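Local coordinates for major capsid protein P2 (Pseudoalteromonas phage pm2, PDB 2VVF), which forms the protein shell of phage PM2 as its major capsid protein, a trimer of double jelly-roll subunits, at residues 22-26 with 27-31; 63-66 with 67-71; 191-194 with 195-198; 226-229 with 230-233. All blocks are in the same frame, centred on the assembly; numbering follows the deposited sequence.

Interaction 1: residues 22-26 with 27-31; sequences KLPIG and QTYEV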
ATOM      1  N   LYS A  22      22.515  -7.785 -23.874  1.00 31.93           N
ATOM      2  CA  LYS A  22      21.661  -8.017 -25.029  1.00 31.72           C
ATOM      3  C   LYS A  22      20.477  -8.897 -24.658  1.00 35.60           C
ATOM      4  O   LYS A  22      20.644 -10.056 -24.277  1.00 35.27           O
ATOM      5  CB  LYS A  22      22.462  -8.631 -26.176  1.00 34.08           C
ATOM      6  CG  LYS A  22      23.751  -7.886 -26.481  1.00 45.45           C
ATOM      7  CD  LYS A  22      24.322  -8.282 -27.830  1.00 53.90           C
ATOM      8  CE  LYS A  22      25.420  -7.324 -28.261  1.00 63.08           C
ATOM      9  NZ  LYS A  22      25.795  -7.512 -29.689  1.00 71.73           N
ATOM     10  N   LEU A  23      19.282  -8.329 -24.754  1.00 32.04           N
ATOM     11  CA  LEU A  23      18.063  -9.044 -24.404  1.00 31.76           C
ATOM     12  C   LEU A  23      17.421  -9.722 -25.608  1.00 35.48           C
ATOM     13  O   LEU A  23      17.251  -9.111 -26.666  1.00 35.11           O
ATOM     14  CB  LEU A  23      17.069  -8.100 -23.727  1.00 31.78           C
ATOM     15  CG  LEU A  23      17.633  -7.287 -22.559  1.00 36.43           C
ATOM     16  CD1 LEU A  23      16.724  -6.115 -22.228  1.00 36.64           C
ATOM     17  CD2 LEU A  23      17.837  -8.175 -21.339  1.00 38.77           C
ATOM     18  N   PRO A  24      17.065 -10.990 -25.433  1.00 31.67           N
ATOM     19  CA  PRO A  24      16.426 -11.766 -26.485  1.00 31.37           C
ATOM     20  C   PRO A  24      15.037 -11.217 -26.792  1.00 35.25           C
ATOM     21  O   PRO A  24      14.243 -10.962 -25.885  1.00 34.71           O
ATOM     22  CB  PRO A  24      16.323 -13.156 -25.862  1.00 33.00           C
ATOM     23  CG  PRO A  24      17.524 -13.246 -24.984  1.00 37.37           C
ATOM     24  CD  PRO A  24      17.826 -11.843 -24.504  1.00 33.02           C
ATOM     25  N   ILE A  25      14.757 -11.028 -28.076  1.00 32.00           N
ATOM     26  CA  ILE A  25      13.473 -10.492 -28.513  1.00 31.89           C
ATOM     27  C   ILE A  25      12.387 -11.562 -28.556  1.00 35.54           C
ATOM     28  O   ILE A  25      12.661 -12.730 -28.837  1.00 35.07           O
ATOM     29  CB  ILE A  25      13.601  -9.775 -29.872  1.00 35.08           C
ATOM     30  CG1 ILE A  25      14.270  -8.409 -29.695  1.00 35.59           C
ATOM     31  CG2 ILE A  25      12.235  -9.627 -30.527  1.00 35.77           C
ATOM     32  CD1 ILE A  25      15.726  -8.488 -29.303  1.00 43.28           C
ATOM     33  N   GLY A  26      11.152 -11.158 -28.278  1.00 31.91           N
ATOM     34  CA  GLY A  26      10.028 -12.085 -28.308  1.00 31.57           C
ATOM     35  C   GLY A  26       9.028 -11.873 -27.176  1.00 35.28           C
ATOM     36  O   GLY A  26       7.818 -11.884 -27.402  1.00 34.78           O
ATOM     37  N   GLN A  27       9.532 -11.699 -25.957  1.00 31.84           N
ATOM     38  CA  GLN A  27       8.663 -11.530 -24.794  1.00 31.48           C
ATOM     39  C   GLN A  27       8.680 -10.127 -24.200  1.00 34.11           C
ATOM     40  O   GLN A  27       9.203  -9.189 -24.800  1.00 33.62           O
ATOM     41  CB  GLN A  27       9.003 -12.564 -23.716  1.00 32.97           C
ATOM     42  CG  GLN A  27       9.320 -13.949 -24.262  1.00 52.77           C
ATOM     43  CD  GLN A  27       8.129 -14.889 -24.198  1.00 78.91           C
ATOM     44  OE1 GLN A  27       6.996 -14.493 -24.470  1.00 76.25           O
ATOM     45  NE2 GLN A  27       8.383 -16.141 -23.841  1.00 72.78           N
ATOM     46  N   THR A  28       8.096  -9.998 -23.012  1.00 29.73           N
ATOM     47  CA  THR A  28       8.023  -8.723 -22.309  1.00 28.93           C
ATOM     48  C   THR A  28       8.876  -8.754 -21.045  1.00 32.07           C
ATOM     49  O   THR A  28       8.801  -9.696 -20.258  1.00 31.62           O
ATOM     50  CB  THR A  28       6.565  -8.367 -21.966  1.00 34.65           C
ATOM     51  OG1 THR A  28       5.838  -8.101 -23.172  1.00 33.42           O
ATOM     52  CG2 THR A  28       6.511  -7.149 -21.058  1.00 32.61           C
ATOM     53  N   TYR A  29       9.683  -7.715 -20.853  1.00 28.06           N
ATOM     54  CA  TYR A  29      10.533  -7.613 -19.672  1.00 27.44           C
ATOM     55  C   TYR A  29       9.917  -6.640 -18.675  1.00 30.70           C
ATOM     56  O   TYR A  29       9.897  -5.430 -18.904  1.00 30.16           O
ATOM     57  CB  TYR A  29      11.938  -7.137 -20.057  1.00 28.59           C
ATOM     58  CG  TYR A  29      12.722  -8.137 -20.873  1.00 30.25           C
ATOM     59  CD1 TYR A  29      13.505  -9.105 -20.258  1.00 32.11           C
ATOM     60  CD2 TYR A  29      12.678  -8.115 -22.262  1.00 30.98           C
ATOM     61  CE1 TYR A  29      14.221 -10.025 -21.003  1.00 32.79           C
ATOM     62  CE2 TYR A  29      13.393  -9.027 -23.015  1.00 31.89           C
ATOM     63  CZ  TYR A  29      14.162  -9.981 -22.380  1.00 39.12           C
ATOM     64  OH  TYR A  29      14.874 -10.893 -23.125  1.00 40.20           O
ATOM     65  N   GLU A  30       9.412  -7.174 -17.570  1.00 26.76           N
ATOM     66  CA  GLU A  30       8.804  -6.346 -16.537  1.00 26.32           C
ATOM     67  C   GLU A  30       9.873  -5.773 -15.614  1.00 29.70           C
ATOM     68  O   GLU A  30       9.836  -4.592 -15.259  1.00 29.16           O
ATOM     69  CB  GLU A  30       7.798  -7.165 -15.729  1.00 27.69           C
ATOM     70  CG  GLU A  30       6.820  -7.951 -16.582  1.00 36.91           C
ATOM     71  CD  GLU A  30       5.638  -8.466 -15.785  1.00 54.64           C
ATOM     72  OE1 GLU A  30       5.759  -8.577 -14.548  1.00 49.02           O
ATOM     73  OE2 GLU A  30       4.591  -8.762 -16.396  1.00 48.15           O
ATOM     74  N   VAL A  31      10.824  -6.619 -15.231  1.00 26.08           N
ATOM     75  CA  VAL A  31      11.917  -6.210 -14.356  1.00 25.75           C
ATOM     76  C   VAL A  31      13.197  -6.959 -14.702  1.00 29.64           C
ATOM     77  O   VAL A  31      13.163  -8.132 -15.075  1.00 29.26           O
ATOM     78  CB  VAL A  31      11.567  -6.406 -12.866  1.00 29.40           C
ATOM     79  CG1 VAL A  31      12.647  -5.800 -11.985  1.00 28.99           C
ATOM     80  CG2 VAL A  31      10.208  -5.804 -12.545  1.00 29.21           C
TER
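A tyrosine that reaches back five residues to grip the backbone gives this corner its unusual character. The hydroxyl of Y29 donates to the carbonyl oxygen of P24, OH to O 2.8 Å, and lands on a lone pair, with a C=O...donor angle of 125°. That oxygen also lies in the plane of the ring, at its edge, so the bond is made without lifting the acceptor over a face. The P24 side chain crosses the tyrosine at about a right angle, and its CD comes within 3.4 Å of Y29 OH, which packs the polar tip against the proline ring.

L23 covers one face of the aromatic ring. Its CB lies 3.7 Å from CZ of Y29, while its methyl CD2 reaches CE1 at 4.1 Å. The tyrosine is directed inward by its first torsion (chi1 -68°), which sets CG beside its own backbone N and sends the ring across the bend toward L23 and P24.

At the top of the bend G26 adopts phi 140°, where a side chain would be jammed against the preceding carbonyl oxygen; glycine suits the place for that reason. Its N hydrogen-bonds to T108 OG1, which also bonds Q27 O. The chain thereby leaves strand 18-23 and enters strand 28-37, which belong to different sheets. Beyond the tyrosine, E30 and V31 both face Q134 in a classic beta bulge, and the whole forms a sheet-to-sheet connection of the N-terminal jelly roll.

Interaction 2: residues 63-66 with 67-71; sequences NDLI and LENTR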
ATOM      1  N   ASN A  63      24.304   4.324 -10.149  1.00 25.50           N
ATOM      2  CA  ASN A  63      23.850   4.864  -8.874  1.00 25.20           C
ATOM      3  C   ASN A  63      22.565   5.668  -9.032  1.00 29.19           C
ATOM      4  O   ASN A  63      21.789   5.808  -8.087  1.00 28.76           O
ATOM      5  CB  ASN A  63      24.933   5.733  -8.236  1.00 24.83           C
ATOM      6  CG  ASN A  63      24.610   6.102  -6.803  1.00 39.64           C
ATOM      7  OD1 ASN A  63      24.279   5.241  -5.989  1.00 32.48           O
ATOM      8  ND2 ASN A  63      24.687   7.391  -6.490  1.00 29.70           N
ATOM      9  N   ASP A  64      22.350   6.199 -10.230  1.00 25.86           N
ATOM     10  CA  ASP A  64      21.156   6.980 -10.515  1.00 25.70           C
ATOM     11  C   ASP A  64      19.932   6.072 -10.599  1.00 29.00           C
ATOM     12  O   ASP A  64      18.803   6.509 -10.365  1.00 28.73           O
ATOM     13  CB  ASP A  64      21.329   7.775 -11.811  1.00 27.76           C
ATOM     14  CG  ASP A  64      22.047   9.093 -11.591  1.00 39.85           C
ATOM     15  OD1 ASP A  64      23.289   9.124 -11.735  1.00 40.93           O
ATOM     16  OD2 ASP A  64      21.371  10.091 -11.256  1.00 45.17           O
ATOM     17  N   LEU A  65      20.163   4.802 -10.923  1.00 24.78           N
ATOM     18  CA  LEU A  65      19.082   3.829 -10.999  1.00 24.26           C
ATOM     19  C   LEU A  65      18.714   3.404  -9.581  1.00 27.98           C
ATOM     20  O   LEU A  65      17.553   3.114  -9.285  1.00 27.65           O
ATOM     21  CB  LEU A  65      19.506   2.611 -11.822  1.00 24.21           C
ATOM     22  CG  LEU A  65      18.487   1.470 -11.921  1.00 28.61           C
ATOM     23  CD1 LEU A  65      17.232   1.916 -12.656  1.00 28.60           C
ATOM     24  CD2 LEU A  65      19.095   0.246 -12.585  1.00 30.49           C
ATOM     25  N   ILE A  66      19.714   3.395  -8.705  1.00 24.21           N
ATOM     26  CA  ILE A  66      19.512   3.047  -7.303  1.00 23.74           C
ATOM     27  C   ILE A  66      18.698   4.146  -6.627  1.00 27.24           C
ATOM     28  O   ILE A  66      17.823   3.873  -5.807  1.00 26.82           O
ATOM     29  CB  ILE A  66      20.857   2.843  -6.581  1.00 26.76           C
ATOM     30  CG1 ILE A  66      21.511   1.531  -7.022  1.00 27.04           C
ATOM     31  CG2 ILE A  66      20.659   2.871  -5.074  1.00 27.41           C
ATOM     32  CD1 ILE A  66      22.917   1.345  -6.491  1.00 32.85           C
ATOM     33  N   LEU A  67      18.996   5.393  -6.986  1.00 23.40           N
ATOM     34  CA  LEU A  67      18.301   6.548  -6.433  1.00 22.97           C
ATOM     35  C   LEU A  67      16.881   6.637  -6.985  1.00 26.80           C
ATOM     36  O   LEU A  67      15.953   7.050  -6.289  1.00 26.31           O
ATOM     37  CB  LEU A  67      19.078   7.829  -6.738  1.00 22.98           C
ATOM     38  CG  LEU A  67      20.466   7.907  -6.098  1.00 27.45           C
ATOM     39  CD1 LEU A  67      21.176   9.188  -6.487  1.00 27.53           C
ATOM     40  CD2 LEU A  67      20.363   7.783  -4.588  1.00 29.51           C
ATOM     41  N   GLU A  68      16.716   6.236  -8.240  1.00 23.29           N
ATOM     42  CA  GLU A  68      15.408   6.242  -8.878  1.00 22.99           C
ATOM     43  C   GLU A  68      14.470   5.302  -8.127  1.00 26.91           C
ATOM     44  O   GLU A  68      13.303   5.623  -7.902  1.00 26.71           O
ATOM     45  CB  GLU A  68      15.532   5.794 -10.335  1.00 24.35           C
ATOM     46  CG  GLU A  68      14.223   5.367 -10.976  1.00 33.57           C
ATOM     47  CD  GLU A  68      14.369   5.109 -12.461  1.00 52.14           C
ATOM     48  OE1 GLU A  68      15.007   5.937 -13.145  1.00 47.02           O
ATOM     49  OE2 GLU A  68      13.863   4.071 -12.940  1.00 45.64           O
ATOM     50  N   ASN A  69      14.990   4.141  -7.743  1.00 23.20           N
ATOM     51  CA  ASN A  69      14.208   3.149  -7.014  1.00 22.77           C
ATOM     52  C   ASN A  69      13.986   3.580  -5.566  1.00 26.64           C
ATOM     53  O   ASN A  69      12.913   3.364  -5.001  1.00 26.24           O
ATOM     54  CB  ASN A  69      14.897   1.781  -7.059  1.00 21.98           C
ATOM     55  CG  ASN A  69      14.943   1.197  -8.459  1.00 37.18           C
ATOM     56  OD1 ASN A  69      14.076   1.476  -9.291  1.00 30.19           O
ATOM     57  ND2 ASN A  69      15.955   0.379  -8.726  1.00 27.05           N
ATOM     58  N   THR A  70      15.010   4.190  -4.974  1.00 22.99           N
ATOM     59  CA  THR A  70      14.934   4.664  -3.595  1.00 22.57           C
ATOM     60  C   THR A  70      13.839   5.716  -3.437  1.00 26.17           C
ATOM     61  O   THR A  70      13.117   5.732  -2.437  1.00 25.94           O
ATOM     62  CB  THR A  70      16.292   5.212  -3.115  1.00 29.47           C
ATOM     63  OG1 THR A  70      17.306   4.215  -3.290  1.00 28.72           O
ATOM     64  CG2 THR A  70      16.223   5.604  -1.649  1.00 27.80           C
ATOM     65  N   ARG A  71      13.726   6.597  -4.427  1.00 22.19           N
ATOM     66  CA  ARG A  71      12.729   7.665  -4.407  1.00 21.67           C
ATOM     67  C   ARG A  71      11.300   7.146  -4.269  1.00 25.59           C
ATOM     68  O   ARG A  71      10.477   7.750  -3.579  1.00 25.20           O
ATOM     69  CB  ARG A  71      12.846   8.530  -5.662  1.00 20.53           C
ATOM     70  CG  ARG A  71      12.419   9.969  -5.453  1.00 26.82           C
ATOM     71  CD  ARG A  71      12.399  10.725  -6.765  1.00 29.91           C
ATOM     72  NE  ARG A  71      11.319  10.274  -7.637  1.00 31.19           N
ATOM     73  CZ  ARG A  71      10.032  10.541  -7.433  1.00 40.90           C
ATOM     74  NH1 ARG A  71       9.657  11.258  -6.380  1.00 28.61           N
ATOM     75  NH2 ARG A  71       9.120  10.091  -8.281  1.00 23.80           N
TER
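T70 and I66 meet one turn apart on the alpha helix 63-71, where the hydroxyl of T70 folds back on the backbone. Its OG1 donates to I66 O at 2.6 Å, and the amide N of T70 donates to the same oxygen at 3.0 Å. The T70 OG1 atom lies beside its own backbone N (chi1 -55°), which swings it back toward the preceding turn.

The regular i to i+4 ladder supports this pair: L67, E68 and N69 donate their amides to the carbonyls of N63, D64 and L65. On one flank the CG of L67 rests 3.2 Å from N63 O, and its CD1 lies 3.9 Å from N63 ND2. On another, E68 OE2 comes to 4.0 Å from CD1 of L65, a light touch between obliquely crossing side chains.

Further out, the polar ends are held from elsewhere in the chain. D64 forms a salt bridge with K178, E68 bonds the hydroxyl of Y59, and N69 is gripped at both ends of its amide, by R74 and by the carbonyl of S82. L65 and I66 both pack on V81 of strand 80-84. At I66 O, the two T70 donors arrive from opposite faces of the carbonyl plane, OG1 standing 36° out of it.

Interaction 3: residues 191-194 with 195-198; sequences GTKW and RDLL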
ATOM      1  N   GLY A 191       2.429  30.594 -19.057  1.00 31.92           N
ATOM      2  CA  GLY A 191       2.115  31.601 -18.050  1.00 31.88           C
ATOM      3  C   GLY A 191       1.444  31.018 -16.807  1.00 36.09           C
ATOM      4  O   GLY A 191       1.590  31.550 -15.708  1.00 35.81           O
ATOM      5  N   THR A 192       0.701  29.932 -16.988  1.00 32.73           N
ATOM      6  CA  THR A 192       0.005  29.290 -15.875  1.00 32.41           C
ATOM      7  C   THR A 192       0.984  28.656 -14.891  1.00 36.03           C
ATOM      8  O   THR A 192       1.786  27.799 -15.260  1.00 35.84           O
ATOM      9  CB  THR A 192      -1.030  28.269 -16.369  1.00 40.09           C
ATOM     10  OG1 THR A 192      -2.053  28.945 -17.109  1.00 39.93           O
ATOM     11  CG2 THR A 192      -1.657  27.537 -15.194  1.00 38.30           C
ATOM     12  N   LYS A 193       0.907  29.082 -13.635  1.00 32.11           N
ATOM     13  CA  LYS A 193       1.788  28.571 -12.593  1.00 31.60           C
ATOM     14  C   LYS A 193       1.218  27.317 -11.938  1.00 34.51           C
ATOM     15  O   LYS A 193       0.478  27.395 -10.958  1.00 34.34           O
ATOM     16  CB  LYS A 193       2.037  29.648 -11.534  1.00 34.14           C
ATOM     17  CG  LYS A 193       3.467  29.711 -11.034  1.00 49.39           C
ATOM     18  CD  LYS A 193       3.651  30.843 -10.037  1.00 59.70           C
ATOM     19  CE  LYS A 193       3.179  32.168 -10.614  1.00 70.22           C
ATOM     20  NZ  LYS A 193       3.680  33.324  -9.822  1.00 79.27           N
ATOM     21  N   TRP A 194       1.580  26.159 -12.479  1.00 30.11           N
ATOM     22  CA  TRP A 194       1.105  24.887 -11.950  1.00 29.55           C
ATOM     23  C   TRP A 194       1.760  24.553 -10.617  1.00 32.40           C
ATOM     24  O   TRP A 194       1.181  23.862  -9.776  1.00 31.87           O
ATOM     25  CB  TRP A 194       1.326  23.775 -12.971  1.00 28.18           C
ATOM     26  CG  TRP A 194       0.378  23.875 -14.119  1.00 29.49           C
ATOM     27  CD1 TRP A 194       0.633  24.407 -15.351  1.00 31.97           C
ATOM     28  CD2 TRP A 194      -1.012  23.537 -14.108  1.00 28.88           C
ATOM     29  NE1 TRP A 194      -0.505  24.378 -16.123  1.00 31.55           N
ATOM     30  CE2 TRP A 194      -1.528  23.845 -15.383  1.00 32.93           C
ATOM     31  CE3 TRP A 194      -1.864  22.974 -13.154  1.00 30.30           C
ATOM     32  CZ2 TRP A 194      -2.856  23.605 -15.727  1.00 32.22           C
ATOM     33  CZ3 TRP A 194      -3.182  22.739 -13.498  1.00 31.66           C
ATOM     34  CH2 TRP A 194      -3.666  23.058 -14.771  1.00 32.35           C
ATOM     35  N   ARG A 195       2.967  25.069 -10.423  1.00 28.16           N
ATOM     36  CA  ARG A 195       3.694  24.872  -9.180  1.00 27.51           C
ATOM     37  C   ARG A 195       4.254  26.220  -8.746  1.00 31.44           C
ATOM     38  O   ARG A 195       5.168  26.756  -9.370  1.00 31.17           O
ATOM     39  CB  ARG A 195       4.825  23.856  -9.360  1.00 26.46           C
ATOM     40  CG  ARG A 195       4.357  22.467  -9.763  1.00 31.54           C
ATOM     41  CD  ARG A 195       3.969  21.641  -8.551  1.00 33.43           C
ATOM     42  NE  ARG A 195       3.339  20.377  -8.926  1.00 34.06           N
ATOM     43  CZ  ARG A 195       3.838  19.180  -8.637  1.00 43.06           C
ATOM     44  NH1 ARG A 195       4.977  19.079  -7.967  1.00 27.95           N
ATOM     45  NH2 ARG A 195       3.200  18.082  -9.018  1.00 28.40           N
ATOM     46  N   ASP A 196       3.662  26.786  -7.704  1.00 27.87           N
ATOM     47  CA  ASP A 196       4.101  28.071  -7.190  1.00 27.63           C
ATOM     48  C   ASP A 196       5.561  27.963  -6.775  1.00 31.02           C
ATOM     49  O   ASP A 196       6.110  26.864  -6.693  1.00 30.22           O
ATOM     50  CB  ASP A 196       3.250  28.463  -5.981  1.00 29.59           C
ATOM     51  CG  ASP A 196       2.678  29.859  -6.098  1.00 41.20           C
ATOM     52  OD1 ASP A 196       3.226  30.663  -6.879  1.00 42.62           O
ATOM     53  OD2 ASP A 196       1.685  30.156  -5.398  1.00 46.74           O
ATOM     54  N   LEU A 197       6.188  29.103  -6.508  1.00 27.58           N
ATOM     55  CA  LEU A 197       7.569  29.104  -6.050  1.00 27.33           C
ATOM     56  C   LEU A 197       7.578  28.411  -4.691  1.00 31.45           C
ATOM     57  O   LEU A 197       7.460  29.058  -3.650  1.00 31.01           O
ATOM     58  CB  LEU A 197       8.089  30.539  -5.922  1.00 27.27           C
ATOM     59  CG  LEU A 197       9.590  30.704  -5.674  1.00 31.69           C
ATOM     60  CD1 LEU A 197      10.396  29.997  -6.749  1.00 31.82           C
ATOM     61  CD2 LEU A 197       9.963  32.175  -5.600  1.00 33.80           C
ATOM     62  N   LEU A 198       7.659  27.083  -4.715  1.00 28.07           N
ATOM     63  CA  LEU A 198       7.637  26.281  -3.496  1.00 27.90           C
ATOM     64  C   LEU A 198       9.020  26.112  -2.885  1.00 31.86           C
ATOM     65  O   LEU A 198       9.959  25.696  -3.561  1.00 31.54           O
ATOM     66  CB  LEU A 198       7.046  24.896  -3.773  1.00 27.93           C
ATOM     67  CG  LEU A 198       5.547  24.786  -4.047  1.00 32.62           C
ATOM     68  CD1 LEU A 198       5.060  23.358  -3.830  1.00 32.81           C
ATOM     69  CD2 LEU A 198       4.761  25.766  -3.190  1.00 34.64           C
TER
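K193 lies across D196 with its aliphatic chain, not its charge, making the close approach. Its CD comes to 3.2 Å from OD1 of D196, whereas its ammonium nitrogen NZ stays 4.0 Å from that oxygen, a long salt bridge. The lysine chain bends at its third torsion (chi3 -54°), which folds the end back alongside the carboxylate; the two side chains cross obliquely. This is the looser side, with K193 exposed, and OD1 of D196 also receives a weak bond from L197 N, 3.4 Å away.

The denser side holds W194 and the buried R195, whose side chain packs on F187. The CG of R195 lies beside the peptide of W194, and a bend at the second torsion (chi2 -85°) then carries the guanidinium beyond it, where NH2 bonds the carbonyl of D222. F4 of a neighbouring copy, the third subunit, adds a cation-pi contact with R195. One face of the indole is covered within its own strand by T192 CG2, 3.5 Å above the plane and offset toward the rim.

The same neighbouring subunit also reaches the aspartate: its N6 donates a backbone N-H to OD2 of D196. L197 is the centre of an inverse gamma turn. Just before it, W194 and R195 both face F187 across the hairpin formed with strand 182-189, and the chain turns a corner there: a classic beta bulge in an edge strand of the C-terminal jelly roll.

Interaction 4: residues 226-229 with 230-233; sequences EGDV and YQSV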
ATOM      1  N   GLU A 226       0.086  10.894  -7.036  1.00 26.10           N
ATOM      2  CA  GLU A 226      -1.024   9.998  -6.722  1.00 25.91           C
ATOM      3  C   GLU A 226      -0.909   8.658  -7.443  1.00 29.70           C
ATOM      4  O   GLU A 226      -1.639   7.715  -7.134  1.00 29.46           O
ATOM      5  CB  GLU A 226      -2.355  10.649  -7.092  1.00 27.30           C
ATOM      6  CG  GLU A 226      -2.731  11.846  -6.243  1.00 36.73           C
ATOM      7  CD  GLU A 226      -4.055  12.444  -6.665  1.00 54.46           C
ATOM      8  OE1 GLU A 226      -4.104  13.089  -7.733  1.00 45.26           O
ATOM      9  OE2 GLU A 226      -5.057  12.230  -5.952  1.00 48.97           O
ATOM     10  N   GLY A 227      -0.014   8.584  -8.421  1.00 25.97           N
ATOM     11  CA  GLY A 227       0.167   7.360  -9.192  1.00 25.46           C
ATOM     12  C   GLY A 227      -0.696   7.407 -10.445  1.00 28.59           C
ATOM     13  O   GLY A 227      -0.696   6.476 -11.247  1.00 28.09           O
ATOM     14  N   ASP A 228      -1.432   8.503 -10.603  1.00 24.90           N
ATOM     15  CA  ASP A 228      -2.299   8.692 -11.760  1.00 24.53           C
ATOM     16  C   ASP A 228      -1.500   9.247 -12.936  1.00 28.47           C
ATOM     17  O   ASP A 228      -0.949  10.346 -12.861  1.00 28.17           O
ATOM     18  CB  ASP A 228      -3.453   9.633 -11.414  1.00 26.15           C
ATOM     19  CG  ASP A 228      -4.436   9.793 -12.557  1.00 34.09           C
ATOM     20  OD1 ASP A 228      -4.346   9.015 -13.531  1.00 34.69           O
ATOM     21  OD2 ASP A 228      -5.293  10.697 -12.484  1.00 38.78           O
ATOM     22  N   VAL A 229      -1.433   8.473 -14.015  1.00 24.91           N
ATOM     23  CA  VAL A 229      -0.686   8.871 -15.204  1.00 24.64           C
ATOM     24  C   VAL A 229      -1.256  10.128 -15.857  1.00 28.35           C
ATOM     25  O   VAL A 229      -0.540  10.858 -16.540  1.00 28.06           O
ATOM     26  CB  VAL A 229      -0.577   7.712 -16.214  1.00 28.48           C
ATOM     27  CG1 VAL A 229      -1.933   7.417 -16.842  1.00 28.22           C
ATOM     28  CG2 VAL A 229       0.452   8.032 -17.284  1.00 28.32           C
ATOM     29  N   TYR A 230      -2.547  10.369 -15.646  1.00 24.22           N
ATOM     30  CA  TYR A 230      -3.229  11.521 -16.230  1.00 23.69           C
ATOM     31  C   TYR A 230      -2.913  12.825 -15.510  1.00 26.06           C
ATOM     32  O   TYR A 230      -3.402  13.890 -15.890  1.00 25.14           O
ATOM     33  CB  TYR A 230      -4.742  11.299 -16.232  1.00 25.18           C
ATOM     34  CG  TYR A 230      -5.213  10.286 -17.244  1.00 27.50           C
ATOM     35  CD1 TYR A 230      -5.345  10.626 -18.585  1.00 29.63           C
ATOM     36  CD2 TYR A 230      -5.532   8.989 -16.861  1.00 28.37           C
ATOM     37  CE1 TYR A 230      -5.782   9.703 -19.516  1.00 30.74           C
ATOM     38  CE2 TYR A 230      -5.969   8.057 -17.785  1.00 29.31           C
ATOM     39  CZ  TYR A 230      -6.094   8.420 -19.110  1.00 37.74           C
ATOM     40  OH  TYR A 230      -6.532   7.499 -20.036  1.00 39.91           O
ATOM     41  N   GLN A 231      -2.111  12.736 -14.456  1.00 22.19           N
ATOM     42  CA  GLN A 231      -1.740  13.915 -13.687  1.00 21.84           C
ATOM     43  C   GLN A 231      -0.425  14.466 -14.222  1.00 25.49           C
ATOM     44  O   GLN A 231      -0.044  15.599 -13.926  1.00 25.43           O
ATOM     45  CB  GLN A 231      -1.595  13.568 -12.203  1.00 23.08           C
ATOM     46  CG  GLN A 231      -2.904  13.528 -11.426  1.00 33.88           C
ATOM     47  CD  GLN A 231      -4.028  14.273 -12.119  1.00 48.08           C
ATOM     48  OE1 GLN A 231      -4.031  15.502 -12.178  1.00 42.39           O
ATOM     49  NE2 GLN A 231      -5.012  13.531 -12.612  1.00 39.11           N
ATOM     50  N   SER A 232       0.264  13.652 -15.013  1.00 21.67           N
ATOM     51  CA  SER A 232       1.537  14.047 -15.597  1.00 21.34           C
ATOM     52  C   SER A 232       1.339  15.137 -16.644  1.00 25.39           C
ATOM     53  O   SER A 232       0.228  15.356 -17.127  1.00 24.87           O
ATOM     54  CB  SER A 232       2.234  12.837 -16.223  1.00 24.27           C
ATOM     55  OG  SER A 232       1.482  12.324 -17.308  1.00 31.25           O
ATOM     56  N   VAL A 233       2.426  15.818 -16.990  1.00 22.18           N
ATOM     57  CA  VAL A 233       2.379  16.887 -17.977  1.00 22.04           C
ATOM     58  C   VAL A 233       2.201  16.341 -19.392  1.00 26.08           C
ATOM     59  O   VAL A 233       3.050  15.605 -19.897  1.00 25.57           O
ATOM     60  CB  VAL A 233       3.627  17.789 -17.888  1.00 25.86           C
ATOM     61  CG1 VAL A 233       3.595  18.854 -18.974  1.00 25.61           C
ATOM     62  CG2 VAL A 233       3.736  18.419 -16.508  1.00 25.62           C
TER
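The D228 carboxylate swings over the turn because CG stands opposite the backbone N (chi1 -176°), while S232 places OG between its backbone N and carbonyl carbon (chi1 64°), bringing it back onto V229. Each oxygen of the aspartate takes a donor. OD1 accepts the amide N of Y230 at 3.1 Å, and OD2 accepts NE2 of Q231 at 2.9 Å. Both donors meet the carboxylate from above its plane, although OD2 lies almost exactly in the plane of the glutamine amide; the two flat groups are turned 48° against each other.

The pairing of D228 OD1 with the N-H two residues on is an Asx turn, and it overlaps the first 3-10 turn, closed by Q231 N donating to D228 O at 3.1 Å. The next turn is shared at one acceptor: V229 O receives S232 OG at 2.6 Å, nearly along the C=O axis, and S232 N at 3.3 Å from well above the carbonyl plane. The same hydroxyl also pairs with R171.

Y230 projects outward, with D228 OD1 at its ring edge, in plane, 3.5 Å from CD2, and V229 CG1 3.9 Å from that carbon. The acidic side is engaged across a subunit boundary: R102 of the third subunit makes salt bridges to OE1 of E226 and OD2 of D228, which probably favours their negative charge, and the terminal amine of M1 of that subunit meets Q231 OE1.

How the interactions relate
The four contacts follow one another along the chain, none touching another within a subunit. Interactions 1 and 2 belong to the N-terminal jelly roll, interactions 3 and 4 to the C-terminal one; the centres of 1 and 3 lie about 40 Å apart, those of 3 and 4 about 17 Å. D222 links 2 and 3, receiving R71 on its carboxylate and R195 on its carbonyl. The trimer brings distant parts together: E30 of interaction 1 packs on E226 of interaction 4 in a neighbouring subunit. The calcium ion, bound at A105, P141 and W143, is about 10 Å from the Y29 side chain and 12 Å from that of V229.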